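PDB 3O0D: triacylglycerol lipase from Yarrowia lipolytica, which probably hydrolyses the ester bonds of triacylglycerols as an extracellular lipase of the alpha/beta-hydrolase fold. Local coordinates for residues Y154-T159 / N178-L183; F171-K176 / D202-G207; T5-I10 / N270-A275. All blocks are in the same frame, centred on the assembly; numbering follows the deposited sequence.

Contact 1 of 3, residues Y154-T159 / N178-L183; sequences YQIAVT and NGHDPL. With NAG (2-acetamido-2-deoxy-beta-D-glucopyranose), chain H.
The His180 ring meets the glycan with its edge. Its NE2-H points in the ring plane at O3 of the N-acetylglucosamine, with His180 NE2 to NAG O3 at 2.9 Å and 159° at the hydrogen. Ile156 approaches the same ring obliquely, its CD1 stopping 3.8 Å from His180 ND1. Residues 154-159 and 178-183 belong to a beta-alpha-beta crossover of the alpha/beta-hydrolase fold. Strand 155-161 leads into helix 163-177, and strand 183-187 returns parallel beside the first strand. The helix ends in a Schellman motif with Gly179 at positive phi, and the chain then turns back to the sheet.

The backbone makes the join. Leu183 N donates to Ile156 O at 2.8 Å, in the carbonyl plane. Leu183 O accepts from Val158 N at 2.8 Å, nearly along its C=O axis. Leu183 is thus tied to the residues before and after Ala157, as in a parallel bridge.

Ala157 and Leu183 point to one face of the sheet, with Ala157 CB 4.2 Å from Leu183 CB. Helix 12-27 covers this face with Tyr21. Ile156 and Val158 instead pack on Leu175 of helix 163-177. Ile156 CG2 also lies 4.3 Å from Pro182 CB.

Gln155 is extended, CG anti to the backbone N, and crosses Leu183 obliquely. Its OE1 is hydrogen-bonded to Gln80 NE2. Two waters fill in where the backbones part. One takes the N-H of Ile156, the other an N-H of Gln155 NE2, and both donate to Asp181 O.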
loop_
_atom_site.group_PDB
_atom_site.type_symbol
_atom_site.label_atom_id
_atom_site.label_comp_id
_atom_site.label_asym_id
_atom_site.label_seq_id
_atom_site.Cartn_x
_atom_site.Cartn_y
_atom_site.Cartn_z
ATOM N N TYR A 154 12.107 3.816 16.981
ATOM C CA TYR A 154 11.798 2.849 15.834
ATOM C C TYR A 154 11.191 3.547 14.631
ATOM O O TYR A 154 10.446 4.524 14.786
ATOM C CB TYR A 154 10.904 1.690 16.343
ATOM C CG TYR A 154 11.552 0.637 17.215
ATOM C CD1 TYR A 154 12.762 0.877 17.980
ATOM C CD2 TYR A 154 10.970 -0.610 17.301
ATOM C CE1 TYR A 154 13.296 -0.122 18.800
ATOM C CE2 TYR A 154 11.461 -1.567 18.138
ATOM C CZ TYR A 154 12.674 -1.360 18.843
ATOM O OH TYR A 154 13.073 -2.412 19.586
ATOM N N GLN A 155 11.501 3.070 13.442
ATOM C CA GLN A 155 10.977 3.623 12.175
ATOM C C GLN A 155 9.565 3.022 12.035
ATOM O O GLN A 155 9.390 1.808 12.242
ATOM C CB GLN A 155 11.779 3.110 10.956
ATOM C CG GLN A 155 11.239 3.628 9.633
ATOM C CD GLN A 155 11.972 3.102 8.406
ATOM O OE1 GLN A 155 12.222 1.889 8.280
ATOM N NE2 GLN A 155 12.317 4.004 7.503
ATOM N N ILE A 156 8.594 3.840 11.647
ATOM C CA ILE A 156 7.212 3.392 11.382
ATOM C C ILE A 156 7.134 2.999 9.921
ATOM O O ILE A 156 7.551 3.765 9.055
ATOM C CB ILE A 156 6.273 4.586 11.620
ATOM C CG1 ILE A 156 6.343 5.029 13.084
ATOM C CG2 ILE A 156 4.807 4.265 11.182
ATOM C CD1 ILE A 156 5.910 6.506 13.294
ATOM N N ALA A 157 6.583 1.807 9.649
ATOM C CA ALA A 157 6.402 1.339 8.268
ATOM C C ALA A 157 4.938 0.903 8.084
ATOM O O ALA A 157 4.450 0.106 8.928
ATOM C CB ALA A 157 7.304 0.094 7.981
ATOM N N VAL A 158 4.309 1.446 7.031
ATOM C CA VAL A 158 2.877 1.135 6.772
ATOM C C VAL A 158 2.848 0.380 5.457
ATOM O O VAL A 158 3.422 0.860 4.485
ATOM C CB VAL A 158 2.044 2.370 6.669
ATOM C CG1 VAL A 158 0.541 1.962 6.761
ATOM C CG2 VAL A 158 2.400 3.234 7.898
ATOM N N THR A 159 2.185 -0.767 5.464
ATOM C CA THR A 159 2.090 -1.553 4.198
ATOM C C THR A 159 0.717 -2.190 4.049
ATOM O O THR A 159 -0.005 -2.374 4.987
ATOM C CB THR A 159 3.278 -2.579 4.066
ATOM O OG1 THR A 159 3.279 -3.152 2.730
ATOM C CG2 THR A 159 3.132 -3.656 5.030
ATOM N N ASN A 178 1.470 14.721 10.077
ATOM C CA ASN A 178 1.371 14.875 11.536
ATOM C C ASN A 178 2.692 14.694 12.287
ATOM O O ASN A 178 2.693 14.372 13.476
ATOM C CB ASN A 178 0.284 14.029 12.160
ATOM C CG ASN A 178 -1.115 14.558 11.770
ATOM O OD1 ASN A 178 -1.919 13.879 11.085
ATOM N ND2 ASN A 178 -1.383 15.798 12.182
ATOM N N GLY A 179 3.783 14.868 11.534
ATOM C CA GLY A 179 5.121 15.011 12.149
ATOM C C GLY A 179 5.957 13.758 12.245
ATOM O O GLY A 179 6.985 13.733 12.961
ATOM N N HIS A 180 5.461 12.674 11.671
ATOM C CA HIS A 180 6.249 11.442 11.711
ATOM C C HIS A 180 6.921 11.277 10.335
ATOM O O HIS A 180 6.718 12.072 9.386
ATOM C CB HIS A 180 5.329 10.238 12.027
ATOM C CG HIS A 180 4.575 10.371 13.309
ATOM N ND1 HIS A 180 5.110 10.004 14.521
ATOM C CD2 HIS A 180 3.330 10.872 13.583
ATOM C CE1 HIS A 180 4.216 10.185 15.479
ATOM N NE2 HIS A 180 3.127 10.725 14.946
ATOM N N ASP A 181 7.746 10.246 10.200
ATOM C CA ASP A 181 8.537 10.056 8.978
ATOM C C ASP A 181 8.367 8.547 8.524
ATOM O O ASP A 181 9.330 7.744 8.570
ATOM C CB ASP A 181 10.015 10.294 9.327
ATOM C CG ASP A 181 10.919 10.276 8.148
ATOM O OD1 ASP A 181 10.485 10.332 6.993
ATOM O OD2 ASP A 181 12.176 10.172 8.363
ATOM N N PRO A 182 7.156 8.165 8.184
ATOM C CA PRO A 182 6.854 6.781 7.923
ATOM C C PRO A 182 7.469 6.293 6.610
ATOM O O PRO A 182 7.573 7.069 5.655
ATOM C CB PRO A 182 5.325 6.819 7.799
ATOM C CG PRO A 182 5.095 8.164 7.124
ATOM C CD PRO A 182 5.953 9.039 8.010
ATOM N N LEU A 183 7.747 4.987 6.516
ATOM C CA LEU A 183 7.968 4.279 5.214
ATOM C C LEU A 183 6.622 3.713 4.776
ATOM O O LEU A 183 5.954 3.159 5.580
ATOM C CB LEU A 183 8.941 3.096 5.505
ATOM C CG LEU A 183 9.138 2.207 4.243
ATOM C CD1 LEU A 183 9.688 2.847 2.930
ATOM C CD2 LEU A 183 10.009 1.033 4.804
HETATM C C1 NAG H . -2.629 12.378 14.948
HETATM C C2 NAG H . -1.475 11.353 15.026
HETATM C C3 NAG H . -0.552 11.763 16.167
HETATM C C4 NAG H . -0.079 13.210 15.996
HETATM C C5 NAG H . -1.325 14.062 15.966
HETATM C C6 NAG H . -1.126 15.590 15.986
HETATM C C7 NAG H . -2.022 9.053 14.347
HETATM C C8 NAG H . -2.466 7.683 14.771
HETATM N N2 NAG H . -1.930 9.988 15.301
HETATM O O3 NAG H . 0.560 10.849 16.189
HETATM O O4 NAG H . 0.664 13.594 17.157
HETATM O O5 NAG H . -2.080 13.657 14.804
HETATM O O6 NAG H . -0.131 15.894 15.076
HETATM O O7 NAG H . -1.787 9.311 13.180
HETATM O O HOH W 1 11.720 6.875 8.442
HETATM O O HOH W 2 9.305 6.582 11.270
#

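Contact 2 of 3, residues F171-K176 / D202-G207; sequences FGINLK and DKLFFG. With NAG (2-acetamido-2-deoxy-beta-D-glucopyranose), chain H.
Apolar packing and one CH-pi contact join residues 171-176 to residues 202-207. The CH-pi contact is made by Lys176. Its CE lies over one face of the Phe205 ring, 4.0 Å from the ring centroid and 19° off the normal. CG of Lys176 is anti to the backbone N, and the chain then bends at chi2 and chi3, which brings CE over the ring. The two side chains slide past each other in opposite directions.

Helices 163-177 and 195-206 of the alpha/beta-hydrolase fold meet here. Their local axes cross at 68° and come within 11.5 Å.

The other main contacts between the helices are apolar. Ile173 works with both branches: CG1 sits at the edge of the Phe205 ring, 3.9 Å from CE2, and CG2 is 3.9 Å from Leu204 CD2. Lys176 and Leu204 reach toward each other, and Lys176 CG rests 3.7 Å from Leu204 CG. An alanine at Lys176 would lose both this touch and the CH group over the ring, and would probably loosen the packing of Leu204 and Phe205.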
loop_
_atom_site.group_PDB
_atom_site.type_symbol
_atom_site.label_atom_id
_atom_site.label_comp_id
_atom_site.label_asym_id
_atom_site.label_seq_id
_atom_site.Cartn_x
_atom_site.Cartn_y
_atom_site.Cartn_z
ATOM N N PHE A 171 -2.845 6.411 5.218
ATOM C CA PHE A 171 -2.441 6.408 6.611
ATOM C C PHE A 171 -0.987 6.947 6.656
ATOM O O PHE A 171 -0.616 7.699 7.627
ATOM C CB PHE A 171 -2.521 5.001 7.232
ATOM C CG PHE A 171 -2.618 5.030 8.683
ATOM C CD1 PHE A 171 -3.846 4.794 9.314
ATOM C CD2 PHE A 171 -1.497 5.403 9.472
ATOM C CE1 PHE A 171 -3.987 4.851 10.713
ATOM C CE2 PHE A 171 -1.620 5.501 10.828
ATOM C CZ PHE A 171 -2.892 5.226 11.494
ATOM N N GLY A 172 -0.150 6.589 5.667
ATOM C CA GLY A 172 1.207 7.180 5.640
ATOM C C GLY A 172 1.231 8.699 5.464
ATOM O O GLY A 172 2.011 9.455 6.100
ATOM N N ILE A 173 0.292 9.189 4.681
ATOM C CA ILE A 173 0.144 10.622 4.465
ATOM C C ILE A 173 -0.287 11.259 5.789
ATOM O O ILE A 173 0.313 12.314 6.162
ATOM C CB ILE A 173 -0.813 10.952 3.331
ATOM C CG1 ILE A 173 -0.162 10.574 1.977
ATOM C CG2 ILE A 173 -1.057 12.520 3.262
ATOM C CD1 ILE A 173 -1.216 10.441 0.896
ATOM N N ASN A 174 -1.238 10.658 6.494
ATOM C CA ASN A 174 -1.686 11.100 7.871
ATOM C C ASN A 174 -0.432 11.236 8.787
ATOM O O ASN A 174 -0.165 12.291 9.330
ATOM C CB ASN A 174 -2.690 10.107 8.466
ATOM C CG ASN A 174 -2.613 10.006 9.915
ATOM O OD1 ASN A 174 -2.324 8.921 10.565
ATOM N ND2 ASN A 174 -2.857 11.166 10.539
ATOM N N LEU A 175 0.365 10.167 8.874
ATOM C CA LEU A 175 1.526 10.155 9.794
ATOM C C LEU A 175 2.546 11.237 9.373
ATOM O O LEU A 175 3.136 11.912 10.235
ATOM C CB LEU A 175 2.193 8.775 9.749
ATOM C CG LEU A 175 1.405 7.737 10.518
ATOM C CD1 LEU A 175 2.035 6.271 10.254
ATOM C CD2 LEU A 175 1.314 7.964 12.043
ATOM N N LYS A 176 2.776 11.382 8.079
ATOM C CA LYS A 176 3.743 12.292 7.536
ATOM C C LYS A 176 3.342 13.788 7.735
ATOM O O LYS A 176 4.119 14.576 8.240
ATOM C CB LYS A 176 3.925 11.971 6.064
ATOM C CG LYS A 176 4.657 13.011 5.273
ATOM C CD LYS A 176 6.117 12.888 5.415
ATOM C CE LYS A 176 6.725 12.477 4.081
ATOM N NZ LYS A 176 8.201 12.486 4.192
ATOM N N ASP A 202 3.387 13.715 -4.328
ATOM C CA ASP A 202 4.760 13.647 -4.886
ATOM C C ASP A 202 5.609 14.759 -4.183
ATOM O O ASP A 202 6.738 14.556 -3.813
ATOM C CB ASP A 202 4.785 13.868 -6.375
ATOM C CG ASP A 202 4.447 12.626 -7.198
ATOM O OD1 ASP A 202 4.227 11.546 -6.556
ATOM O OD2 ASP A 202 4.315 12.730 -8.462
ATOM N N LYS A 203 5.038 15.967 -4.030
ATOM C CA LYS A 203 5.815 16.995 -3.332
ATOM C C LYS A 203 6.125 16.588 -1.912
ATOM O O LYS A 203 7.227 16.840 -1.427
ATOM C CB LYS A 203 5.016 18.320 -3.345
ATOM C CG LYS A 203 4.920 18.914 -4.697
ATOM C CD LYS A 203 4.205 20.329 -4.670
ATOM C CE LYS A 203 3.335 20.506 -5.904
ATOM N NZ LYS A 203 2.956 21.937 -6.347
ATOM N N LEU A 204 5.153 15.969 -1.222
ATOM C CA LEU A 204 5.232 15.632 0.158
ATOM C C LEU A 204 6.334 14.585 0.309
ATOM O O LEU A 204 7.198 14.674 1.188
ATOM C CB LEU A 204 3.889 15.146 0.713
ATOM C CG LEU A 204 3.691 14.740 2.152
ATOM C CD1 LEU A 204 3.762 15.962 3.147
ATOM C CD2 LEU A 204 2.364 14.079 2.350
ATOM N N PHE A 205 6.320 13.574 -0.565
ATOM C CA PHE A 205 7.277 12.473 -0.341
ATOM C C PHE A 205 8.561 12.581 -1.086
ATOM O O PHE A 205 9.554 11.988 -0.623
ATOM C CB PHE A 205 6.634 11.080 -0.699
ATOM C CG PHE A 205 5.795 10.533 0.395
ATOM C CD1 PHE A 205 6.350 9.730 1.403
ATOM C CD2 PHE A 205 4.439 10.815 0.477
ATOM C CE1 PHE A 205 5.583 9.234 2.446
ATOM C CE2 PHE A 205 3.680 10.308 1.470
ATOM C CZ PHE A 205 4.221 9.495 2.478
ATOM N N PHE A 206 8.561 13.198 -2.253
ATOM C CA PHE A 206 9.754 13.211 -3.112
ATOM C C PHE A 206 10.321 14.611 -3.236
ATOM O O PHE A 206 11.379 14.834 -3.852
ATOM C CB PHE A 206 9.428 12.653 -4.495
ATOM C CG PHE A 206 8.885 11.223 -4.435
ATOM C CD1 PHE A 206 9.699 10.147 -4.014
ATOM C CD2 PHE A 206 7.634 10.938 -4.855
ATOM C CE1 PHE A 206 9.150 8.858 -3.978
ATOM C CE2 PHE A 206 7.078 9.653 -4.776
ATOM C CZ PHE A 206 7.850 8.619 -4.332
ATOM N N GLY A 207 9.566 15.553 -2.705
ATOM C CA GLY A 207 10.005 16.940 -2.637
ATOM C C GLY A 207 9.790 17.830 -3.869
ATOM O O GLY A 207 10.141 19.005 -3.802
HETATM C C1 NAG H . -2.629 12.378 14.948
HETATM C C2 NAG H . -1.475 11.353 15.026
HETATM C C3 NAG H . -0.552 11.763 16.167
HETATM C C4 NAG H . -0.079 13.210 15.996
HETATM C C5 NAG H . -1.325 14.062 15.966
HETATM C C6 NAG H . -1.126 15.590 15.986
HETATM C C7 NAG H . -2.022 9.053 14.347
HETATM C C8 NAG H . -2.466 7.683 14.771
HETATM N N2 NAG H . -1.930 9.988 15.301
HETATM O O3 NAG H . 0.560 10.849 16.189
HETATM O O4 NAG H . 0.664 13.594 17.157
HETATM O O5 NAG H . -2.080 13.657 14.804
HETATM O O6 NAG H . -0.131 15.894 15.076
HETATM O O7 NAG H . -1.787 9.311 13.180
#

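Contact 3 of 3, residues T5-I10 / N270-A275; sequences TETSHI and NKQCSA
Asn270 reaches across to residues 5-10 with its amide turned so that its two ends do different work. CG is anti to the backbone N (chi1 -176°). ND2 donates to Glu6 O at 2.9 Å. The bond is bent, 137° at the hydrogen. Glu6 O lies near the amide plane of Asn270, but ND2 stands above the carbonyl plane of Glu6. ND2 also donates to Gln266 O, so two backbone carbonyls hold this end. The other end, OD1, turns back and accepts from Gln272 N at 2.8 Å, in its carbonyl plane. OD1 also lies 3.4 Å from Thr5 CA.

Thr7 and Gln272 cross at about a right angle. The methyl of Thr7 is anti to the carbonyl carbon and does the touching. Its CG2 is 3.7 Å from Gln272 CB and 3.6 Å from Cys273 SG. The hydroxyl OG1 of Thr7 is bridged by a water to Gln272 OE1. Gln272 CG, anti to the carbonyl carbon, comes 3.4 Å from Thr5 O; the bend at chi2 then places the amide.

A disulfide joins Cys273 to Cys265, which ties the turn to strand 262-265. That strand lies beside strand 3-8 at this end of the large sheet. Residues 270-273 form a type I beta turn, closed by Cys273 N on Asn270 O. The bond from Gln272 N to OD1 makes Asn270 the head of an Asx turn.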
loop_
_atom_site.group_PDB
_atom_site.type_symbol
_atom_site.label_atom_id
_atom_site.label_comp_id
_atom_site.label_asym_id
_atom_site.label_seq_id
_atom_site.Cartn_x
_atom_site.Cartn_y
_atom_site.Cartn_z
ATOM N N THR A 5 8.458 6.445 -20.292
ATOM C CA THR A 5 8.738 5.003 -20.490
ATOM C C THR A 5 10.101 4.586 -19.924
ATOM O O THR A 5 10.591 3.518 -20.303
ATOM C CB THR A 5 8.688 4.597 -21.927
ATOM O OG1 THR A 5 9.719 5.274 -22.678
ATOM C CG2 THR A 5 7.270 5.010 -22.505
ATOM N N GLU A 6 10.607 5.389 -19.012
ATOM C CA GLU A 6 11.927 5.099 -18.427
ATOM C C GLU A 6 11.775 4.152 -17.268
ATOM O O GLU A 6 10.875 4.276 -16.408
ATOM C CB GLU A 6 12.648 6.361 -17.929
ATOM C CG GLU A 6 12.885 7.368 -19.034
ATOM C CD GLU A 6 13.782 8.557 -18.568
ATOM O OE1 GLU A 6 13.764 8.965 -17.376
ATOM O OE2 GLU A 6 14.493 9.105 -19.437
ATOM N N THR A 7 12.673 3.129 -17.247
ATOM C CA THR A 7 12.651 2.207 -16.072
ATOM C C THR A 7 14.094 1.889 -15.738
ATOM O O THR A 7 14.958 2.173 -16.578
ATOM C CB THR A 7 11.893 0.834 -16.311
ATOM O OG1 THR A 7 12.544 0.061 -17.353
ATOM C CG2 THR A 7 10.412 1.169 -16.723
ATOM N N SER A 8 14.340 1.350 -14.562
ATOM C CA SER A 8 15.711 1.040 -14.107
ATOM C C SER A 8 15.658 -0.272 -13.306
ATOM O O SER A 8 14.683 -0.589 -12.633
ATOM C CB SER A 8 16.157 2.166 -13.084
ATOM O OG SER A 8 16.374 3.376 -13.810
ATOM N N HIS A 9 16.740 -1.017 -13.386
ATOM C CA HIS A 9 16.892 -2.216 -12.588
ATOM C C HIS A 9 17.211 -1.987 -11.133
ATOM O O HIS A 9 17.517 -0.841 -10.758
ATOM C CB HIS A 9 17.994 -3.153 -13.253
ATOM C CG HIS A 9 17.548 -3.794 -14.507
ATOM N ND1 HIS A 9 16.609 -4.806 -14.499
ATOM C CD2 HIS A 9 17.821 -3.529 -15.824
ATOM C CE1 HIS A 9 16.397 -5.200 -15.763
ATOM N NE2 HIS A 9 17.086 -4.421 -16.570
ATOM N N ILE A 10 17.155 -3.070 -10.327
ATOM C CA ILE A 10 17.435 -2.955 -8.891
ATOM C C ILE A 10 18.442 -4.022 -8.497
ATOM O O ILE A 10 18.689 -4.966 -9.285
ATOM C CB ILE A 10 16.159 -3.201 -8.007
ATOM C CG1 ILE A 10 15.540 -4.614 -8.190
ATOM C CG2 ILE A 10 15.086 -2.070 -8.359
ATOM C CD1 ILE A 10 14.383 -4.862 -7.117
ATOM N N ASN A 270 3.206 4.784 -16.860
ATOM C CA ASN A 270 4.390 4.375 -17.608
ATOM C C ASN A 270 4.043 3.108 -18.389
ATOM O O ASN A 270 3.703 2.070 -17.786
ATOM C CB ASN A 270 5.517 4.151 -16.600
ATOM C CG ASN A 270 6.840 3.814 -17.241
ATOM O OD1 ASN A 270 6.912 3.127 -18.246
ATOM N ND2 ASN A 270 7.947 4.387 -16.656
ATOM N N LYS A 271 4.097 3.202 -19.712
ATOM C CA LYS A 271 3.603 2.071 -20.535
ATOM C C LYS A 271 4.600 0.932 -20.483
ATOM O O LYS A 271 4.323 -0.201 -21.023
ATOM C CB LYS A 271 3.426 2.475 -21.998
ATOM C CG LYS A 271 2.318 3.503 -22.237
ATOM C CD LYS A 271 0.941 2.986 -22.290
ATOM C CE LYS A 271 -0.054 4.130 -22.788
ATOM N NZ LYS A 271 0.225 4.828 -24.133
ATOM N N GLN A 272 5.801 1.161 -19.912
ATOM C CA GLN A 272 6.678 -0.013 -19.695
ATOM C C GLN A 272 6.268 -0.788 -18.440
ATOM O O GLN A 272 6.757 -1.929 -18.174
ATOM C CB GLN A 272 8.137 0.466 -19.574
ATOM C CG GLN A 272 8.801 0.693 -20.886
ATOM C CD GLN A 272 9.077 -0.631 -21.594
ATOM O OE1 GLN A 272 9.681 -1.562 -21.000
ATOM N NE2 GLN A 272 8.686 -0.722 -22.861
ATOM N N CYS A 273 5.388 -0.206 -17.644
ATOM C CA CYS A 273 4.912 -0.718 -16.371
ATOM C C CYS A 273 3.379 -1.000 -16.375
ATOM O O CYS A 273 2.914 -1.437 -17.354
ATOM C CB CYS A 273 5.347 0.140 -15.195
ATOM S SG CYS A 273 7.140 0.346 -15.344
ATOM N N SER A 274 2.677 -0.774 -15.274
ATOM C CA SER A 274 1.212 -1.116 -15.159
ATOM C C SER A 274 0.360 -0.572 -16.298
ATOM O O SER A 274 -0.511 -1.289 -16.843
ATOM C CB SER A 274 0.604 -0.483 -13.943
ATOM O OG SER A 274 0.818 -1.282 -12.856
ATOM N N ALA A 275 0.631 0.705 -16.662
ATOM C CA ALA A 275 -0.156 1.360 -17.717
ATOM C C ALA A 275 -0.076 0.639 -19.042
ATOM O O ALA A 275 -0.953 0.852 -19.936
ATOM C CB ALA A 275 0.224 2.873 -17.879
HETATM O O HOH W 3 10.844 -1.922 -18.383
#

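In the fold
Contacts 1 and 2 are mostly buried and meet at helix 163-177, which links the two segments of contact 1 and supplies residues 171-176 of contact 2. They touch at Leu175, whose O probably accepts from His180 N, and at Gly172, on which Pro182 packs. Both reach the same sugar. Their chemistry differs: backbone hydrogen bonds join strand 155-161 to the start of strand 183-187 at Leu183, and side-chain packing joins the helices of contact 2. Contact 1 sits in the middle of the large sheet; contact 3 lies at one end of it, about 27 Å away between centres. Contact 3 is more exposed and relies on an asparagine amide, a water bridge and a disulfide-bound turn.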